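Local structure of peroxiredoxin 6 (Arenicola marina, 2V2G) at residues A[69-74]-A[124-129]; A[180-185]-A[213-218]; A[52-57]-A[88-93]; A[6-11]-A[136-141]. The protein probably reduces hydrogen peroxide and organic hydroperoxides to water and alcohols, as a thiol-specific peroxidase of the Prx6 subfamily. The protein carries 1 engineered substitution. All blocks are in the same frame, centred on the assembly; numbering follows the deposited sequence.

Contact 1: residues A[69-74]-A[124-129]. With BEZ (benzoic acid), chain E.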
loop_
_atom_site.group_PDB
_atom_site.type_symbol
_atom_site.label_atom_id
_atom_site.label_comp_id
_atom_site.label_asym_id
_atom_site.label_seq_id
_atom_site.Cartn_x
_atom_site.Cartn_y
_atom_site.Cartn_z
ATOM N N LEU A 69 -14.082 4.503 -8.118
ATOM C CA LEU A 69 -15.108 4.800 -7.120
ATOM C C LEU A 69 -14.862 6.118 -6.457
ATOM O O LEU A 69 -13.751 6.404 -6.018
ATOM C CB LEU A 69 -15.150 3.745 -6.068
ATOM C CG LEU A 69 -16.266 3.892 -5.043
ATOM C CD1 LEU A 69 -16.718 2.495 -4.631
ATOM C CD2 LEU A 69 -15.864 4.800 -3.838
ATOM N N SER A 70 -15.878 6.952 -6.437
ATOM C CA SER A 70 -15.960 8.042 -5.471
ATOM C C SER A 70 -17.421 8.219 -4.999
ATOM O O SER A 70 -18.360 7.570 -5.489
ATOM C CB SER A 70 -15.424 9.352 -6.061
ATOM O OG SER A 70 -16.412 10.050 -6.866
ATOM N N CYS A 71 -17.624 9.117 -4.062
ATOM C CA CYS A 71 -19.001 9.336 -3.549
ATOM C C CYS A 71 -19.812 10.304 -4.429
ATOM O O CYS A 71 -20.932 10.634 -4.121
ATOM C CB CYS A 71 -19.065 9.749 -2.079
ATOM S SG CYS A 71 -18.185 8.597 -0.957
ATOM N N ASP A 72 -19.235 10.748 -5.536
ATOM C CA ASP A 72 -19.973 11.628 -6.444
ATOM C C ASP A 72 -21.015 10.862 -7.279
ATOM O O ASP A 72 -21.004 9.636 -7.332
ATOM C CB ASP A 72 -18.986 12.322 -7.380
ATOM C CG ASP A 72 -18.046 13.251 -6.629
ATOM O OD1 ASP A 72 -18.521 14.327 -6.172
ATOM O OD2 ASP A 72 -16.854 12.865 -6.466
ATOM N N ASN A 73 -21.883 11.601 -7.958
ATOM C CA ASN A 73 -22.913 11.003 -8.772
ATOM C C ASN A 73 -22.435 10.629 -10.182
ATOM O O ASN A 73 -21.375 11.074 -10.649
ATOM C CB ASN A 73 -24.214 11.858 -8.780
ATOM C CG ASN A 73 -24.063 13.199 -9.498
ATOM O OD1 ASN A 73 -23.327 13.321 -10.466
ATOM N ND2 ASN A 73 -24.788 14.192 -9.038
ATOM N N VAL A 74 -23.213 9.811 -10.862
ATOM C CA VAL A 74 -22.823 9.294 -12.179
ATOM C C VAL A 74 -22.684 10.415 -13.252
ATOM O O VAL A 74 -21.778 10.381 -14.098
ATOM C CB VAL A 74 -23.811 8.189 -12.656
ATOM C CG1 VAL A 74 -23.499 7.745 -14.123
ATOM C CG2 VAL A 74 -23.786 7.014 -11.698
ATOM N N PRO A 124 -18.823 12.759 4.568
ATOM C CA PRO A 124 -17.571 12.028 4.339
ATOM C C PRO A 124 -17.236 11.785 2.858
ATOM O O PRO A 124 -18.145 11.744 2.021
ATOM C CB PRO A 124 -17.790 10.677 5.033
ATOM C CG PRO A 124 -18.851 10.895 5.999
ATOM C CD PRO A 124 -19.715 12.000 5.453
ATOM N N LEU A 125 -15.984 11.530 2.581
ATOM C CA LEU A 125 -15.531 11.215 1.245
ATOM C C LEU A 125 -14.510 10.094 1.377
ATOM O O LEU A 125 -13.949 9.858 2.466
ATOM C CB LEU A 125 -14.863 12.408 0.587
ATOM C CG LEU A 125 -15.743 13.603 0.229
ATOM C CD1 LEU A 125 -14.811 14.810 -0.084
ATOM C CD2 LEU A 125 -16.712 13.191 -0.960
ATOM N N THR A 126 -14.298 9.358 0.308
ATOM C CA THR A 126 -13.298 8.286 0.371
ATOM C C THR A 126 -11.880 8.845 0.291
ATOM O O THR A 126 -11.661 9.924 -0.213
ATOM C CB THR A 126 -13.450 7.239 -0.742
ATOM O OG1 THR A 126 -13.314 7.848 -2.034
ATOM C CG2 THR A 126 -14.803 6.568 -0.718
ATOM N N CYS A 127 -10.926 8.052 0.771
ATOM C CA CYS A 127 -9.506 8.305 0.525
ATOM C C CYS A 127 -9.086 7.751 -0.855
ATOM O O CYS A 127 -9.927 7.649 -1.757
ATOM C CB CYS A 127 -8.707 7.726 1.696
ATOM S SG CYS A 127 -8.696 5.912 1.791
ATOM N N ARG A 128 -7.785 7.499 -1.046
ATOM C CA ARG A 128 -7.241 6.938 -2.244
ATOM C C ARG A 128 -6.891 5.480 -1.967
ATOM O O ARG A 128 -5.746 5.111 -1.633
ATOM C CB ARG A 128 -6.021 7.736 -2.654
ATOM C CG ARG A 128 -6.293 9.154 -3.072
ATOM C CD ARG A 128 -5.086 9.884 -3.601
ATOM N NE ARG A 128 -5.381 11.312 -3.614
ATOM C CZ ARG A 128 -6.219 11.945 -4.429
ATOM N NH1 ARG A 128 -6.770 11.322 -5.441
ATOM N NH2 ARG A 128 -6.548 13.198 -4.178
ATOM N N ALA A 129 -7.913 4.638 -1.913
ATOM C CA ALA A 129 -7.756 3.228 -1.549
ATOM C C ALA A 129 -7.542 2.377 -2.804
ATOM O O ALA A 129 -8.041 2.720 -3.854
ATOM C CB ALA A 129 -9.015 2.738 -0.744
HETATM C C BEZ E . -6.970 16.233 -5.304
HETATM O O1 BEZ E . -6.089 17.160 -5.602
HETATM O O2 BEZ E . -7.380 15.222 -6.017
HETATM C C1 BEZ E . -7.551 16.498 -3.963
HETATM C C2 BEZ E . -8.796 15.989 -3.643
HETATM C C3 BEZ E . -9.322 16.256 -2.409
HETATM C C4 BEZ E . -8.629 17.082 -1.524
HETATM C C5 BEZ E . -7.355 17.584 -1.824
HETATM C C6 BEZ E . -6.812 17.298 -3.072
HETATM O O HOH W 1 -15.276 9.837 -2.456
#
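Within the thioredoxin fold of this peroxiredoxin, residues 69-74 leave the end of strand 64-70 and meet residues 124-129, where strand 124-133 begins; strand 31-36 separates these two strands in the central sheet. The approach is buried but not tight, with the CA atoms of Cys-71 and Leu-125 6.2 Å apart. A single water bridges the backbones, accepting from Cys-71 N at 2.9 Å and from Thr-126 N at 3.0 Å. Thr-126 carries the side-chain contact. Its CB points toward 69-74 and there the chain forks. The methyl branch CG2, anti to the carbonyl carbon, reaches Leu-69 CD2 at 3.7 Å, the two side chains crossing obliquely. The same CG2 lies 4.0 Å from Cys-71 SG, so it touches both a leucine methyl and a sulfur. The hydroxyl branch OG1 stands in the crowded position between the backbone N and the carbonyl carbon (chi1 60°), from which it gives a weak hydrogen bond to Cys-127 O. Two residues on, Arg-128 extends from CG to NE into the active site. NH1 forms a salt bridge with Glu-48 and a hydrogen bond with OG of Ser-45, the engineered replacement at the predicted peroxidatic position, where the positive charge would probably stabilise the native cysteine thiolate. NH2 donates to O2 of the bound benzoic acid at 2.9 Å, with an N-H...O angle of 145° and O2 near the guanidinium plane.

Contact 2: residues A[180-185]-A[213-218]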
loop_
_atom_site.group_PDB
_atom_site.type_symbol
_atom_site.label_atom_id
_atom_site.label_comp_id
_atom_site.label_asym_id
_atom_site.label_seq_id
_atom_site.Cartn_x
_atom_site.Cartn_y
_atom_site.Cartn_z
ATOM N N GLY A 180 11.097 -11.191 -13.399
ATOM C CA GLY A 180 12.277 -11.727 -14.008
ATOM C C GLY A 180 13.413 -11.922 -13.012
ATOM O O GLY A 180 14.314 -12.718 -13.261
ATOM N N ASP A 181 13.311 -11.262 -11.836
ATOM C CA ASP A 181 14.349 -11.370 -10.773
ATOM C C ASP A 181 14.205 -12.696 -10.047
ATOM O O ASP A 181 13.107 -13.243 -9.973
ATOM C CB ASP A 181 14.208 -10.228 -9.726
ATOM C CG ASP A 181 14.633 -8.837 -10.277
ATOM O OD1 ASP A 181 15.254 -8.793 -11.370
ATOM O OD2 ASP A 181 14.305 -7.810 -9.600
ATOM N N ARG A 182 15.259 -13.162 -9.398
ATOM C CA ARG A 182 15.124 -14.367 -8.585
ATOM C C ARG A 182 14.081 -14.226 -7.425
ATOM O O ARG A 182 13.867 -13.124 -6.907
ATOM C CB ARG A 182 16.472 -14.791 -8.029
ATOM C CG ARG A 182 17.059 -13.793 -7.107
ATOM C CD ARG A 182 18.472 -14.102 -6.747
ATOM N NE ARG A 182 18.955 -13.045 -5.855
ATOM C CZ ARG A 182 20.150 -13.063 -5.284
ATOM N NH1 ARG A 182 20.941 -14.119 -5.448
ATOM N NH2 ARG A 182 20.542 -12.026 -4.552
ATOM N N CYS A 183 13.404 -15.333 -7.119
ATOM C CA CYS A 183 12.409 -15.423 -6.084
ATOM C C CYS A 183 12.955 -16.245 -4.907
ATOM O O CYS A 183 14.038 -16.874 -5.030
ATOM C CB CYS A 183 11.153 -16.098 -6.666
ATOM S SG CYS A 183 10.411 -15.147 -7.976
ATOM N N MET A 184 12.201 -16.280 -3.813
ATOM C CA MET A 184 12.518 -17.147 -2.721
ATOM C C MET A 184 11.659 -18.367 -2.730
ATOM O O MET A 184 10.467 -18.293 -2.988
ATOM C CB MET A 184 12.354 -16.414 -1.374
ATOM C CG MET A 184 12.889 -15.038 -1.329
ATOM S SD MET A 184 14.602 -14.836 -1.810
ATOM C CE MET A 184 15.350 -15.944 -0.742
ATOM N N VAL A 185 12.262 -19.516 -2.433
ATOM C CA VAL A 185 11.510 -20.772 -2.262
ATOM C C VAL A 185 10.827 -20.677 -0.878
ATOM O O VAL A 185 11.468 -20.328 0.100
ATOM C CB VAL A 185 12.413 -21.982 -2.305
ATOM C CG1 VAL A 185 11.601 -23.261 -2.076
ATOM C CG2 VAL A 185 13.085 -22.067 -3.689
ATOM N N LEU A 213 17.094 -19.654 3.782
ATOM C CA LEU A 213 17.395 -18.539 2.873
ATOM C C LEU A 213 17.703 -19.138 1.476
ATOM O O LEU A 213 18.853 -19.417 1.097
ATOM C CB LEU A 213 18.581 -17.712 3.371
ATOM C CG LEU A 213 18.627 -16.274 2.856
ATOM C CD1 LEU A 213 17.452 -15.438 3.205
ATOM C CD2 LEU A 213 19.849 -15.616 3.474
ATOM N N ARG A 214 16.619 -19.395 0.738
ATOM C CA ARG A 214 16.657 -20.191 -0.472
ATOM C C ARG A 214 16.162 -19.403 -1.675
ATOM O O ARG A 214 15.013 -18.986 -1.723
ATOM C CB ARG A 214 15.835 -21.505 -0.291
ATOM C CG ARG A 214 16.418 -22.387 0.840
ATOM C CD ARG A 214 15.716 -23.766 0.912
ATOM N NE ARG A 214 14.323 -23.624 1.196
ATOM C CZ ARG A 214 13.433 -24.613 1.185
ATOM N NH1 ARG A 214 13.804 -25.841 0.877
ATOM N NH2 ARG A 214 12.171 -24.363 1.454
ATOM N N TYR A 215 17.050 -19.212 -2.627
ATOM C CA TYR A 215 16.741 -18.453 -3.840
ATOM C C TYR A 215 16.525 -19.436 -4.985
ATOM O O TYR A 215 17.167 -20.488 -5.070
ATOM C CB TYR A 215 17.874 -17.553 -4.276
ATOM C CG TYR A 215 18.327 -16.454 -3.342
ATOM C CD1 TYR A 215 19.357 -16.700 -2.433
ATOM C CD2 TYR A 215 17.782 -15.168 -3.392
ATOM C CE1 TYR A 215 19.837 -15.705 -1.589
ATOM C CE2 TYR A 215 18.258 -14.147 -2.523
ATOM C CZ TYR A 215 19.302 -14.439 -1.641
ATOM O OH TYR A 215 19.812 -13.483 -0.756
ATOM N N THR A 216 15.719 -19.025 -5.942
ATOM C CA THR A 216 15.618 -19.746 -7.208
ATOM C C THR A 216 15.318 -18.766 -8.380
ATOM O O THR A 216 14.655 -17.754 -8.153
ATOM C CB THR A 216 14.504 -20.858 -7.117
ATOM O OG1 THR A 216 14.572 -21.700 -8.290
ATOM C CG2 THR A 216 13.070 -20.232 -6.925
ATOM N N PRO A 217 15.769 -19.058 -9.611
ATOM C CA PRO A 217 15.249 -18.228 -10.720
ATOM C C PRO A 217 13.718 -18.194 -10.744
ATOM O O PRO A 217 13.055 -19.165 -10.333
ATOM C CB PRO A 217 15.752 -18.942 -11.972
ATOM C CG PRO A 217 16.925 -19.746 -11.531
ATOM C CD PRO A 217 16.666 -20.120 -10.069
ATOM N N GLN A 218 13.133 -17.091 -11.209
ATOM C CA GLN A 218 11.710 -17.014 -11.266
ATOM C C GLN A 218 11.171 -18.134 -12.164
ATOM O O GLN A 218 11.605 -18.279 -13.319
ATOM C CB GLN A 218 11.273 -15.658 -11.771
ATOM C CG GLN A 218 9.774 -15.577 -12.042
ATOM C CD GLN A 218 9.326 -14.160 -12.359
ATOM O OE1 GLN A 218 9.991 -13.184 -11.961
ATOM N NE2 GLN A 218 8.138 -14.032 -12.933
HETATM O O HOH W 2 14.999 -15.229 -12.359
HETATM O O HOH W 3 12.907 -21.322 2.270
#
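Two neighbouring strands, 183-185 and 214-216, meet here in the four-stranded antiparallel sheet of the C-terminal part characteristic of the 1-Cys (Prx6) peroxiredoxin family. Main-chain pairing sets the register: Cys-183 and Thr-216 form a hydrogen-bonded pair, with Cys-183 N to Thr-216 O and Thr-216 N to Cys-183 O both 2.9 Å. A third bond, Val-185 N to Arg-214 O, follows at 2.9 Å. Met-184 and Tyr-215 form the next, non-hydrogen-bonded pair and share one face of the sheet.

Aromatic contacts dominate that face, because the Tyr-215 ring is sandwiched. The extended Arg-182 side chain lays its guanidinium flat over one side, a stacked cation-pi arrangement with planes 20° apart and CZ 3.9 Å from the ring centroid of Tyr-215. Met-184, bent at chi2 and chi3, brings its CE over the opposite side, a CH-pi contact 3.9 Å from that centroid, while its SD makes an oblique Met-aromatic contact. An alanine in place of Tyr-215 would remove the surface shared by both, and would probably loosen Arg-182 and disturb the packing against Leu-87 of the second subunit.

Apolar contacts on the other side include Val-185 CG2 against Thr-216 CG2 at 3.7 Å, crossing at about a right angle, and Cys-183 SG against Gln-218 CB. Side-chain and water-mediated bonds close both ends. At one, a water links Val-185 O to Arg-214 NE, and NH2 of the same guanidinium is hydrogen-bonded to Val-189 O. At the other, Gly-180 N donates to Gln-218 OE1 at 2.7 Å, from 41° out of the amide carbonyl plane.

Contact 3: residues A[52-57]-A[88-93]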
loop_
_atom_site.group_PDB
_atom_site.type_symbol
_atom_site.label_atom_id
_atom_site.label_comp_id
_atom_site.label_asym_id
_atom_site.label_seq_id
_atom_site.Cartn_x
_atom_site.Cartn_y
_atom_site.Cartn_z
ATOM N N VAL A 52 -4.108 5.724 -14.961
ATOM C CA VAL A 52 -4.710 4.412 -15.163
ATOM C C VAL A 52 -5.110 4.203 -16.641
ATOM O O VAL A 52 -4.818 3.136 -17.196
ATOM C CB VAL A 52 -5.853 4.153 -14.169
ATOM C CG1 VAL A 52 -6.480 2.785 -14.432
ATOM C CG2 VAL A 52 -5.288 4.185 -12.738
ATOM N N ILE A 53 -5.689 5.202 -17.284
ATOM C CA ILE A 53 -5.935 5.124 -18.752
ATOM C C ILE A 53 -4.609 4.823 -19.494
ATOM O O ILE A 53 -4.555 3.920 -20.338
ATOM C CB ILE A 53 -6.633 6.400 -19.352
ATOM C CG1 ILE A 53 -7.996 6.610 -18.638
ATOM C CG2 ILE A 53 -6.652 6.329 -20.953
ATOM C CD1 ILE A 53 -8.708 7.812 -19.127
ATOM N N GLN A 54 -3.525 5.556 -19.153
ATOM C CA GLN A 54 -2.252 5.317 -19.797
ATOM C C GLN A 54 -1.761 3.871 -19.655
ATOM O O GLN A 54 -1.109 3.360 -20.572
ATOM C CB GLN A 54 -1.154 6.282 -19.341
ATOM C CG GLN A 54 -1.401 7.732 -19.664
ATOM C CD GLN A 54 -0.377 8.659 -19.018
ATOM O OE1 GLN A 54 0.489 8.224 -18.237
ATOM N NE2 GLN A 54 -0.478 9.946 -19.346
ATOM N N LEU A 55 -2.082 3.256 -18.504
ATOM C CA LEU A 55 -1.669 1.904 -18.190
ATOM C C LEU A 55 -2.740 0.825 -18.541
ATOM O O LEU A 55 -2.571 -0.343 -18.153
ATOM C CB LEU A 55 -1.327 1.819 -16.687
ATOM C CG LEU A 55 -0.085 2.599 -16.270
ATOM C CD1 LEU A 55 0.032 2.625 -14.701
ATOM C CD2 LEU A 55 1.137 1.931 -16.896
ATOM N N GLU A 56 -3.832 1.171 -19.222
ATOM C CA GLU A 56 -4.949 0.229 -19.327
ATOM C C GLU A 56 -4.522 -1.087 -20.033
ATOM O O GLU A 56 -4.900 -2.176 -19.581
ATOM C CB GLU A 56 -6.161 0.900 -20.006
ATOM C CG GLU A 56 -6.391 0.594 -21.442
ATOM C CD GLU A 56 -7.094 -0.760 -21.689
ATOM O OE1 GLU A 56 -7.862 -1.250 -20.797
ATOM O OE2 GLU A 56 -6.891 -1.313 -22.791
ATOM N N GLY A 57 -3.702 -0.978 -21.052
ATOM C CA GLY A 57 -3.144 -2.155 -21.664
ATOM C C GLY A 57 -2.266 -3.046 -20.780
ATOM O O GLY A 57 -2.226 -4.251 -20.995
ATOM N N SER A 88 -4.894 12.368 -19.676
ATOM C CA SER A 88 -4.244 11.103 -19.993
ATOM C C SER A 88 -3.469 11.186 -21.303
ATOM O O SER A 88 -2.477 10.467 -21.459
ATOM C CB SER A 88 -5.225 9.932 -20.110
ATOM O OG SER A 88 -5.893 9.936 -21.362
ATOM N N GLY A 89 -3.921 12.029 -22.223
ATOM C CA GLY A 89 -3.306 12.145 -23.560
ATOM C C GLY A 89 -3.722 10.987 -24.466
ATOM O O GLY A 89 -3.279 10.898 -25.626
ATOM N N VAL A 90 -4.589 10.111 -23.957
ATOM C CA VAL A 90 -5.114 8.986 -24.712
ATOM C C VAL A 90 -6.520 9.305 -25.236
ATOM O O VAL A 90 -7.393 9.728 -24.504
ATOM C CB VAL A 90 -5.177 7.692 -23.889
ATOM C CG1 VAL A 90 -5.675 6.565 -24.764
ATOM C CG2 VAL A 90 -3.815 7.364 -23.288
ATOM N N LYS A 91 -6.711 9.106 -26.527
ATOM C CA LYS A 91 -8.007 9.331 -27.166
ATOM C C LYS A 91 -8.834 8.037 -27.064
ATOM O O LYS A 91 -8.277 6.933 -27.120
ATOM C CB LYS A 91 -7.797 9.729 -28.624
ATOM C CG LYS A 91 -6.966 10.994 -28.824
ATOM C CD LYS A 91 -7.762 12.210 -28.432
ATOM C CE LYS A 91 -7.234 13.474 -29.088
ATOM N NZ LYS A 91 -8.312 14.535 -29.231
ATOM N N GLY A 92 -10.142 8.158 -26.850
ATOM C CA GLY A 92 -11.006 6.981 -26.890
ATOM C C GLY A 92 -11.873 6.888 -25.663
ATOM O O GLY A 92 -11.707 7.651 -24.712
ATOM N N ASP A 93 -12.786 5.930 -25.657
ATOM C CA ASP A 93 -13.706 5.827 -24.536
ATOM C C ASP A 93 -12.978 5.432 -23.246
ATOM O O ASP A 93 -11.961 4.733 -23.275
ATOM C CB ASP A 93 -14.777 4.782 -24.808
ATOM C CG ASP A 93 -15.663 5.126 -25.989
ATOM O OD1 ASP A 93 -15.699 6.312 -26.439
ATOM O OD2 ASP A 93 -16.329 4.172 -26.457
#
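Ile-53 and Val-90 slide past each other in opposite directions, and the methyl CG2 of Ile-53 does the touching. With CG2 anti to its own backbone N and CG1 anti to the carbonyl carbon, Ile-53 places CG2 3.6 Å from Val-90 CB, close to both branches of that valine. The same CG2 is 3.7 Å from Ser-88 OG, while Ile-53 CB faces Ser-88 CB at 3.9 Å. One branched side chain thus fills the angle between Ser-88 and Val-90, which are turned to the same side by the bend at Gly-89, where phi is +77°.

In the thioredoxin fold this joins the end of helix 43-54, the helix that carries the active-site position, to the end of helix 74-88 and the loop leading to strand 98-100. The loop is folded by an ST turn: Ser-88 OG, in the crowded position between its backbone N and carbonyl carbon, accepts from Val-90 N at 2.9 Å and is also hydrogen-bonded to Lys-85 O.

Gln-54 lies beside this apolar patch with its chain extended beyond CG, running out along the surface. NE2 donates to Ser-88 O at 3.0 Å in a nearly straight bond, 167° at the hydrogen. The acceptor lies close to the amide plane of Gln-54, but the donor stands 33° above the carbonyl plane of Ser-88. The other end of the amide, OE1, is hydrogen-bonded to Arg-51 NH1.

Contact 4: residues A[6-11]-A[136-141]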
loop_
_atom_site.group_PDB
_atom_site.type_symbol
_atom_site.label_atom_id
_atom_site.label_comp_id
_atom_site.label_asym_id
_atom_site.label_seq_id
_atom_site.Cartn_x
_atom_site.Cartn_y
_atom_site.Cartn_z
ATOM N N GLY A 6 -7.835 -11.876 2.601
ATOM C CA GLY A 6 -8.431 -13.152 2.504
ATOM C C GLY A 6 -9.940 -13.137 2.700
ATOM O O GLY A 6 -10.564 -14.156 2.505
ATOM N N GLU A 7 -10.523 -11.979 3.094
ATOM C CA GLU A 7 -11.994 -11.925 3.209
ATOM C C GLU A 7 -12.601 -11.914 1.816
ATOM O O GLU A 7 -12.026 -11.308 0.894
ATOM C CB GLU A 7 -12.448 -10.646 3.903
ATOM C CG GLU A 7 -12.319 -10.591 5.376
ATOM C CD GLU A 7 -13.048 -9.299 5.939
ATOM O OE1 GLU A 7 -14.228 -9.025 5.508
ATOM O OE2 GLU A 7 -12.467 -8.669 6.826
ATOM N N VAL A 8 -13.784 -12.534 1.685
ATOM C CA VAL A 8 -14.582 -12.368 0.456
ATOM C C VAL A 8 -15.055 -10.913 0.334
ATOM O O VAL A 8 -15.653 -10.340 1.277
ATOM C CB VAL A 8 -15.748 -13.376 0.388
ATOM C CG1 VAL A 8 -16.606 -13.108 -0.870
ATOM C CG2 VAL A 8 -15.138 -14.788 0.339
ATOM N N PHE A 9 -14.712 -10.286 -0.796
ATOM C CA PHE A 9 -15.088 -8.916 -1.026
ATOM C C PHE A 9 -16.609 -8.808 -1.063
ATOM O O PHE A 9 -17.290 -9.685 -1.586
ATOM C CB PHE A 9 -14.453 -8.385 -2.315
ATOM C CG PHE A 9 -14.090 -6.911 -2.206
ATOM C CD1 PHE A 9 -12.943 -6.523 -1.559
ATOM C CD2 PHE A 9 -14.922 -5.948 -2.767
ATOM C CE1 PHE A 9 -12.637 -5.181 -1.406
ATOM C CE2 PHE A 9 -14.602 -4.590 -2.654
ATOM C CZ PHE A 9 -13.480 -4.218 -1.988
ATOM N N PRO A 10 -17.196 -7.784 -0.461
ATOM C CA PRO A 10 -18.671 -7.663 -0.548
ATOM C C PRO A 10 -19.219 -7.689 -1.991
ATOM O O PRO A 10 -18.678 -7.040 -2.922
ATOM C CB PRO A 10 -18.979 -6.323 0.169
ATOM C CG PRO A 10 -17.687 -5.704 0.388
ATOM C CD PRO A 10 -16.581 -6.691 0.319
ATOM N N ASN A 11 -20.314 -8.454 -2.144
ATOM C CA ASN A 11 -21.018 -8.576 -3.428
ATOM C C ASN A 11 -22.055 -7.456 -3.511
ATOM O O ASN A 11 -23.294 -7.630 -3.486
ATOM C CB ASN A 11 -21.648 -9.941 -3.573
ATOM C CG ASN A 11 -22.112 -10.202 -4.971
ATOM O OD1 ASN A 11 -21.806 -9.447 -5.913
ATOM N ND2 ASN A 11 -22.833 -11.285 -5.123
ATOM N N ASP A 136 -11.215 -15.572 -6.988
ATOM C CA ASP A 136 -11.994 -16.224 -5.953
ATOM C C ASP A 136 -12.767 -15.213 -5.072
ATOM O O ASP A 136 -13.479 -15.635 -4.140
ATOM C CB ASP A 136 -11.092 -17.071 -5.097
ATOM C CG ASP A 136 -9.974 -16.241 -4.407
ATOM O OD1 ASP A 136 -9.892 -15.006 -4.600
ATOM O OD2 ASP A 136 -9.128 -16.856 -3.701
ATOM N N LYS A 137 -12.692 -13.959 -5.487
ATOM C CA LYS A 137 -13.447 -12.832 -4.920
ATOM C C LYS A 137 -12.828 -12.421 -3.593
ATOM O O LYS A 137 -13.414 -11.562 -2.880
ATOM C CB LYS A 137 -14.932 -13.180 -4.717
ATOM C CG LYS A 137 -15.707 -13.806 -5.920
ATOM C CD LYS A 137 -15.579 -12.981 -7.129
ATOM C CE LYS A 137 -16.305 -13.687 -8.304
ATOM N NZ LYS A 137 -15.529 -14.881 -8.768
ATOM N N LYS A 138 -11.680 -12.981 -3.264
ATOM C CA LYS A 138 -11.039 -12.608 -1.961
ATOM C C LYS A 138 -10.099 -11.439 -2.073
ATOM O O LYS A 138 -9.381 -11.297 -3.094
ATOM C CB LYS A 138 -10.347 -13.847 -1.374
ATOM C CG LYS A 138 -11.354 -14.880 -0.899
ATOM C CD LYS A 138 -10.670 -16.149 -0.475
ATOM C CE LYS A 138 -11.625 -17.247 -0.036
ATOM N NZ LYS A 138 -10.833 -18.298 0.654
ATOM N N LEU A 139 -10.035 -10.606 -1.025
ATOM C CA LEU A 139 -9.045 -9.546 -1.010
ATOM C C LEU A 139 -7.600 -10.087 -0.876
ATOM O O LEU A 139 -7.260 -10.760 0.077
ATOM C CB LEU A 139 -9.354 -8.548 0.122
ATOM C CG LEU A 139 -8.405 -7.355 0.209
ATOM C CD1 LEU A 139 -8.560 -6.435 -1.011
ATOM C CD2 LEU A 139 -8.678 -6.615 1.533
ATOM N N LYS A 140 -6.739 -9.727 -1.803
ATOM C CA LYS A 140 -5.371 -10.234 -1.803
ATOM C C LYS A 140 -4.301 -9.231 -1.301
ATOM O O LYS A 140 -3.236 -9.643 -0.791
ATOM C CB LYS A 140 -4.959 -10.681 -3.219
ATOM C CG LYS A 140 -5.849 -11.704 -3.921
ATOM C CD LYS A 140 -5.926 -12.994 -3.107
ATOM C CE LYS A 140 -6.926 -14.030 -3.698
ATOM N NZ LYS A 140 -6.970 -15.299 -2.891
ATOM N N LEU A 141 -4.615 -7.937 -1.407
ATOM C CA LEU A 141 -3.698 -6.843 -1.057
ATOM C C LEU A 141 -4.459 -5.546 -1.015
ATOM O O LEU A 141 -5.388 -5.371 -1.816
ATOM C CB LEU A 141 -2.600 -6.748 -2.133
ATOM C CG LEU A 141 -1.393 -5.817 -1.918
ATOM C CD1 LEU A 141 -0.158 -6.387 -2.653
ATOM C CD2 LEU A 141 -1.733 -4.419 -2.401
HETATM O O HOH W 4 -8.569 -16.770 2.160
#
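Gly-6 opens the run by donating its N to Leu-139 O at 2.8 Å, in the plane of that carbonyl. Its own O faces the aliphatic chain of Lys-138, whose CG is 3.6 Å away. Glu-7 contributes backbone: its O accepts from Leu-139 N at 2.9 Å, nearly along the C=O axis, while its carboxylate bonds Thr-4. Val-8 straddles two lysines, with CG2 4.0 Å from Lys-138 CG and CG1 alongside Lys-137 CB, the latter pair pointing the same way. Phe-9 donates its N to Lys-137 O at 2.8 Å in an almost linear bond (172°); its ring approaches Leu-139 CD1 obliquely and meets the rings of Phe-131 and Phe-23.

The loop before strand 13-16 is laid against the start of strand 139-145, an outermost strand of the thioredoxin-fold sheet within this chain. Asp-136 shapes the turn ahead of it: OD1 accepts from Lys-138 N in an Asx turn and OD2 forms a salt bridge with Lys-140 NZ. An alanine in place of Lys-138 would lose the methylenes lying along Gly-6 O and Val-8 CG2, together with the ammonium that bonds a water linked weakly to Gly-6 O, and would probably leave this edge less well packed.

Since the three hydrogen bonds joining the segments run between main-chain atoms, the pairing rests chiefly on backbone geometry; the side chains of Lys-137 and Lys-138 touch 6-11 through methylenes.

How the contacts relate
Contacts 1, 3 and 4 all belong to the thioredoxin-fold part of the chain, whereas contact 2 lies beyond it in the C-terminal antiparallel sheet, its centre about 39 Å from that of contact 1. Along the sequence, contact 4 closes the longest loop; contacts 1 and 3 are nested inside it and cross each other, and contact 2 follows in series. Contacts 1 and 4 reach neighbouring strands of one sheet, 124-133 and 139-145, with centres about 20 Å apart. Contact 3 ties helix ends together about 27 Å from contact 4, centre to centre. Contact 2 packs against Pro-43 of the second subunit, a residue of its benzoic acid pocket, bringing the C-terminal part near the partner's active site.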